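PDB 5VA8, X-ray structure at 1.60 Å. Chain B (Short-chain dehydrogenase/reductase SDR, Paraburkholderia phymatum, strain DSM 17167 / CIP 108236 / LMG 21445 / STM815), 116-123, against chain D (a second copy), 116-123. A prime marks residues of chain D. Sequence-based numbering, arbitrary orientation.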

ATOM      1  N   ALA B 116     -25.416  -2.836  -4.383  1.00 15.85           N
ATOM      2  CA  ALA B 116     -24.305  -2.324  -3.582  1.00 15.65           C
ATOM      3  C   ALA B 116     -23.457  -1.347  -4.388  1.00 17.25           C
ATOM      4  O   ALA B 116     -23.025  -0.310  -3.867  1.00 16.26           O
ATOM      5  CB  ALA B 116     -23.440  -3.479  -3.062  1.00 16.73           C
ATOM      6  N   LEU B 117     -23.215  -1.656  -5.663  1.00 15.16           N
ATOM      7  CA  LEU B 117     -22.454  -0.742  -6.506  1.00 14.88           C
ATOM      8  C   LEU B 117     -23.190   0.582  -6.685  1.00 14.00           C
ATOM      9  O   LEU B 117     -22.571   1.653  -6.651  1.00 16.15           O
ATOM     10  CB  LEU B 117     -22.168  -1.402  -7.855  1.00 16.38           C
ATOM     11  CG  LEU B 117     -21.136  -2.530  -7.741  1.00 16.92           C
ATOM     12  CD1 LEU B 117     -21.122  -3.422  -8.972  1.00 17.08           C
ATOM     13  CD2 LEU B 117     -19.732  -1.960  -7.480  1.00 16.96           C
ATOM     14  N   GLU B 118     -24.510   0.534  -6.870  1.00 16.96           N
ATOM     15  CA  GLU B 118     -25.263   1.775  -7.005  1.00 16.53           C
ATOM     16  C   GLU B 118     -25.182   2.604  -5.732  1.00 18.85           C
ATOM     17  O   GLU B 118     -24.970   3.820  -5.790  1.00 20.43           O
ATOM     18  CB  GLU B 118     -26.719   1.479  -7.347  1.00 17.25           C
ATOM     19  CG  GLU B 118     -26.933   0.994  -8.759  1.00 24.27           C
ATOM     20  CD  GLU B 118     -26.889   2.117  -9.789  1.00 24.93           C
ATOM     21  OE1 GLU B 118     -27.039   1.804 -10.989  1.00 35.73           O
ATOM     22  OE2 GLU B 118     -26.719   3.300  -9.410  1.00 26.01           O
ATOM     23  N   ALA B 119     -25.346   1.960  -4.571  1.00 15.49           N
ATOM     24  CA  ALA B 119     -25.442   2.702  -3.318  1.00 15.81           C
ATOM     25  C   ALA B 119     -24.095   3.273  -2.895  1.00 15.73           C
ATOM     26  O   ALA B 119     -24.003   4.438  -2.494  1.00 18.04           O
ATOM     27  CB  ALA B 119     -26.000   1.801  -2.216  1.00 18.47           C
ATOM     28  N   ASN B 120     -23.040   2.465  -2.959  1.00 15.27           N
ATOM     29  CA  ASN B 120     -21.790   2.811  -2.300  1.00 14.34           C
ATOM     30  C   ASN B 120     -20.672   3.157  -3.273  1.00 15.40           C
ATOM     31  O   ASN B 120     -19.557   3.460  -2.832  1.00 16.27           O
ATOM     32  CB  ASN B 120     -21.366   1.659  -1.382  1.00 14.48           C
ATOM     33  CG  ASN B 120     -22.456   1.296  -0.387  1.00 18.06           C
ATOM     34  OD1 ASN B 120     -22.966   0.175  -0.390  1.00 17.42           O
ATOM     35  ND2 ASN B 120     -22.845   2.257   0.448  1.00 17.52           N
ATOM     36  N   MET B 121     -20.940   3.138  -4.579  1.00 15.44           N
ATOM     37  CA  MET B 121     -19.935   3.548  -5.551  1.00 14.82           C
ATOM     38  C   MET B 121     -20.525   4.557  -6.529  1.00 15.34           C
ATOM     39  O   MET B 121     -20.020   5.675  -6.639  1.00 14.60           O
ATOM     40  CB  MET B 121     -19.372   2.345  -6.311  1.00 12.14           C
ATOM     41  CG  MET B 121     -18.382   2.727  -7.397  1.00 13.62           C
ATOM     42  SD  MET B 121     -17.705   1.328  -8.286  1.00 16.46           S
ATOM     43  CE  MET B 121     -16.776   2.186  -9.548  1.00 17.83           C
ATOM     44  N   LEU B 122     -21.593   4.188  -7.243  1.00 12.84           N
ATOM     45  CA  LEU B 122     -22.071   5.089  -8.289  1.00 16.74           C
ATOM     46  C   LEU B 122     -22.768   6.314  -7.706  1.00 16.79           C
ATOM     47  O   LEU B 122     -22.688   7.402  -8.286  1.00 16.69           O
ATOM     48  CB  LEU B 122     -22.990   4.349  -9.262  1.00 16.45           C
ATOM     49  CG  LEU B 122     -22.328   3.160  -9.971  1.00 17.94           C
ATOM     50  CD1 LEU B 122     -23.248   2.568 -11.033  1.00 17.00           C
ATOM     51  CD2 LEU B 122     -20.997   3.573 -10.585  1.00 17.50           C
ATOM     52  N   THR B 123     -23.464   6.160  -6.577  1.00 15.96           N
ATOM     53  CA  THR B 123     -24.094   7.318  -5.944  1.00 15.41           C
ATOM     54  C   THR B 123     -23.083   8.416  -5.607  1.00 14.29           C
ATOM     55  O   THR B 123     -23.283   9.563  -6.043  1.00 18.11           O
ATOM     56  CB  THR B 123     -24.889   6.858  -4.714  1.00 14.20           C
ATOM     57  OG1 THR B 123     -26.094   6.214  -5.139  1.00 15.83           O
ATOM     58  CG2 THR B 123     -25.229   8.046  -3.809  1.00 19.09           C
TER
ATOM     59  N   ALA D 116     -18.585  -1.234 -17.669  1.00 18.79           N
ATOM     60  CA  ALA D 116     -17.266  -1.518 -17.115  1.00 17.89           C
ATOM     61  C   ALA D 116     -17.362  -2.442 -15.910  1.00 16.27           C
ATOM     62  O   ALA D 116     -16.561  -3.374 -15.769  1.00 18.10           O
ATOM     63  CB  ALA D 116     -16.560  -0.217 -16.728  1.00 17.98           C
ATOM     64  N   LEU D 117     -18.334  -2.201 -15.029  1.00 16.86           N
ATOM     65  CA  LEU D 117     -18.472  -3.045 -13.848  1.00 15.05           C
ATOM     66  C   LEU D 117     -18.854  -4.478 -14.223  1.00 16.81           C
ATOM     67  O   LEU D 117     -18.341  -5.439 -13.634  1.00 17.36           O
ATOM     68  CB  LEU D 117     -19.489  -2.420 -12.886  1.00 16.38           C
ATOM     69  CG  LEU D 117     -18.962  -1.180 -12.146  1.00 16.66           C
ATOM     70  CD1 LEU D 117     -20.094  -0.352 -11.562  1.00 17.42           C
ATOM     71  CD2 LEU D 117     -17.970  -1.566 -11.037  1.00 16.62           C
ATOM     72  N   GLU D 118     -19.725  -4.643 -15.221  1.00 17.41           N
ATOM     73  CA  GLU D 118     -20.062  -5.982 -15.705  1.00 15.32           C
ATOM     74  C   GLU D 118     -18.842  -6.698 -16.271  1.00 17.27           C
ATOM     75  O   GLU D 118     -18.558  -7.846 -15.907  1.00 20.93           O
ATOM     76  CB  GLU D 118     -21.155  -5.899 -16.774  1.00 15.58           C
ATOM     77  CG  GLU D 118     -22.517  -5.517 -16.247  1.00 17.89           C
ATOM     78  CD  GLU D 118     -23.177  -6.614 -15.439  1.00 21.75           C
ATOM     79  OE1 GLU D 118     -24.238  -6.320 -14.866  1.00 24.40           O
ATOM     80  OE2 GLU D 118     -22.654  -7.753 -15.378  1.00 25.12           O
ATOM     81  N   ALA D 119     -18.113  -6.037 -17.175  1.00 18.03           N
ATOM     82  CA  ALA D 119     -17.034  -6.709 -17.892  1.00 16.40           C
ATOM     83  C   ALA D 119     -15.868  -7.048 -16.977  1.00 14.91           C
ATOM     84  O   ALA D 119     -15.305  -8.147 -17.054  1.00 17.92           O
ATOM     85  CB  ALA D 119     -16.548  -5.835 -19.049  1.00 18.03           C
ATOM     86  N   ASN D 120     -15.452  -6.101 -16.134  1.00 16.43           N
ATOM     87  CA  ASN D 120     -14.164  -6.198 -15.465  1.00 15.33           C
ATOM     88  C   ASN D 120     -14.278  -6.388 -13.958  1.00 15.92           C
ATOM     89  O   ASN D 120     -13.248  -6.446 -13.271  1.00 16.64           O
ATOM     90  CB  ASN D 120     -13.319  -4.958 -15.798  1.00 17.41           C
ATOM     91  CG  ASN D 120     -13.211  -4.712 -17.312  1.00 20.02           C
ATOM     92  OD1 ASN D 120     -13.549  -3.633 -17.801  1.00 21.20           O
ATOM     93  ND2 ASN D 120     -12.754  -5.725 -18.054  1.00 19.66           N
ATOM     94  N   MET D 121     -15.496  -6.517 -13.430  1.00 14.88           N
ATOM     95  CA  MET D 121     -15.665  -6.861 -12.022  1.00 13.81           C
ATOM     96  C   MET D 121     -16.668  -8.001 -11.843  1.00 14.98           C
ATOM     97  O   MET D 121     -16.317  -9.046 -11.288  1.00 15.68           O
ATOM     98  CB  MET D 121     -16.099  -5.635 -11.211  1.00 14.76           C
ATOM     99  CG  MET D 121     -16.405  -5.957  -9.739  1.00 15.39           C
ATOM    100  SD  MET D 121     -16.920  -4.486  -8.835  1.00 15.38           S
ATOM    101  CE  MET D 121     -17.230  -5.197  -7.209  1.00 14.48           C
ATOM    102  N   LEU D 122     -17.901  -7.834 -12.329  1.00 14.83           N
ATOM    103  CA  LEU D 122     -18.923  -8.842 -12.051  1.00 14.54           C
ATOM    104  C   LEU D 122     -18.715 -10.115 -12.862  1.00 15.45           C
ATOM    105  O   LEU D 122     -19.008 -11.210 -12.367  1.00 16.88           O
ATOM    106  CB  LEU D 122     -20.327  -8.277 -12.292  1.00 14.88           C
ATOM    107  CG  LEU D 122     -20.638  -7.053 -11.427  1.00 15.43           C
ATOM    108  CD1 LEU D 122     -22.076  -6.595 -11.623  1.00 16.22           C
ATOM    109  CD2 LEU D 122     -20.347  -7.307  -9.949  1.00 17.99           C
ATOM    110  N   THR D 123     -18.217 -10.010 -14.096  1.00 14.44           N
ATOM    111  CA  THR D 123     -17.932 -11.228 -14.853  1.00 18.15           C
ATOM    112  C   THR D 123     -16.924 -12.123 -14.133  1.00 15.88           C
ATOM    113  O   THR D 123     -17.230 -13.312 -13.925  1.00 17.79           O
ATOM    114  CB  THR D 123     -17.484 -10.862 -16.275  1.00 16.87           C
ATOM    115  OG1 THR D 123     -18.619 -10.437 -17.039  1.00 16.46           O
ATOM    116  CG2 THR D 123     -16.831 -12.047 -16.975  1.00 19.24           C
TER

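Two copies of the same helical segment meet here through a small, wholly apolar contact, near-symmetric about a pair of leucines, with no hydrogen bond crossing between them. The helices are far from parallel: their N-to-C directions differ by 112°, and their axes come no nearer than 13.0 Å. Long side chains must therefore bridge the gap, and the buried surface is modest, 224 Å² over both sides.

Leu117 and Leu117′ contribute most of it. Their CA atoms are 8.7 Å apart, both CA-to-CB bonds point toward the other helix, and both side chains adopt the m,t rotamer, which brings CD2 of Leu117 to 4.0 Å from CD2 of Leu117′. Each leucine then uses its branched end to reach two further neighbors. Leu117 CD2 lies 4.0 Å from Met121′ SD, with Leu117 CD1 nearly as close to that sulfur at 4.3 Å; Leu117 CD1 also lies 4.1 Å from Leu122′ CD2. The reciprocal pairs, Met121 SD to Leu117′ CD2 and Leu122 CD2 to Leu117′ CD1, repeat the 4.0 and 4.1 Å distances.

Methionine suits its position because its side chain is unbranched: chi1 and chi2, both t, extend the chain and carry the polarizable sulfur out to the opposing methyl. Leu122 starts sideways, yet its end comes nearer, so a branched chain of this length can still touch the partner. All six residues are buried in the assembly, an environment that favors side chains without polar groups needing partners.

The backbone widens into a pi-type turn at 118-122 in each chain. Leu117 O accepts a bond from Leu122 N at 2.8 Å and a weak one from Met121 N at 3.0 Å. The polar side chains of Glu118, Asn120 and Thr123 take no part in the contact; Thr123 OG1 instead donates to Glu118 O within its own helix, at 2.7 Å.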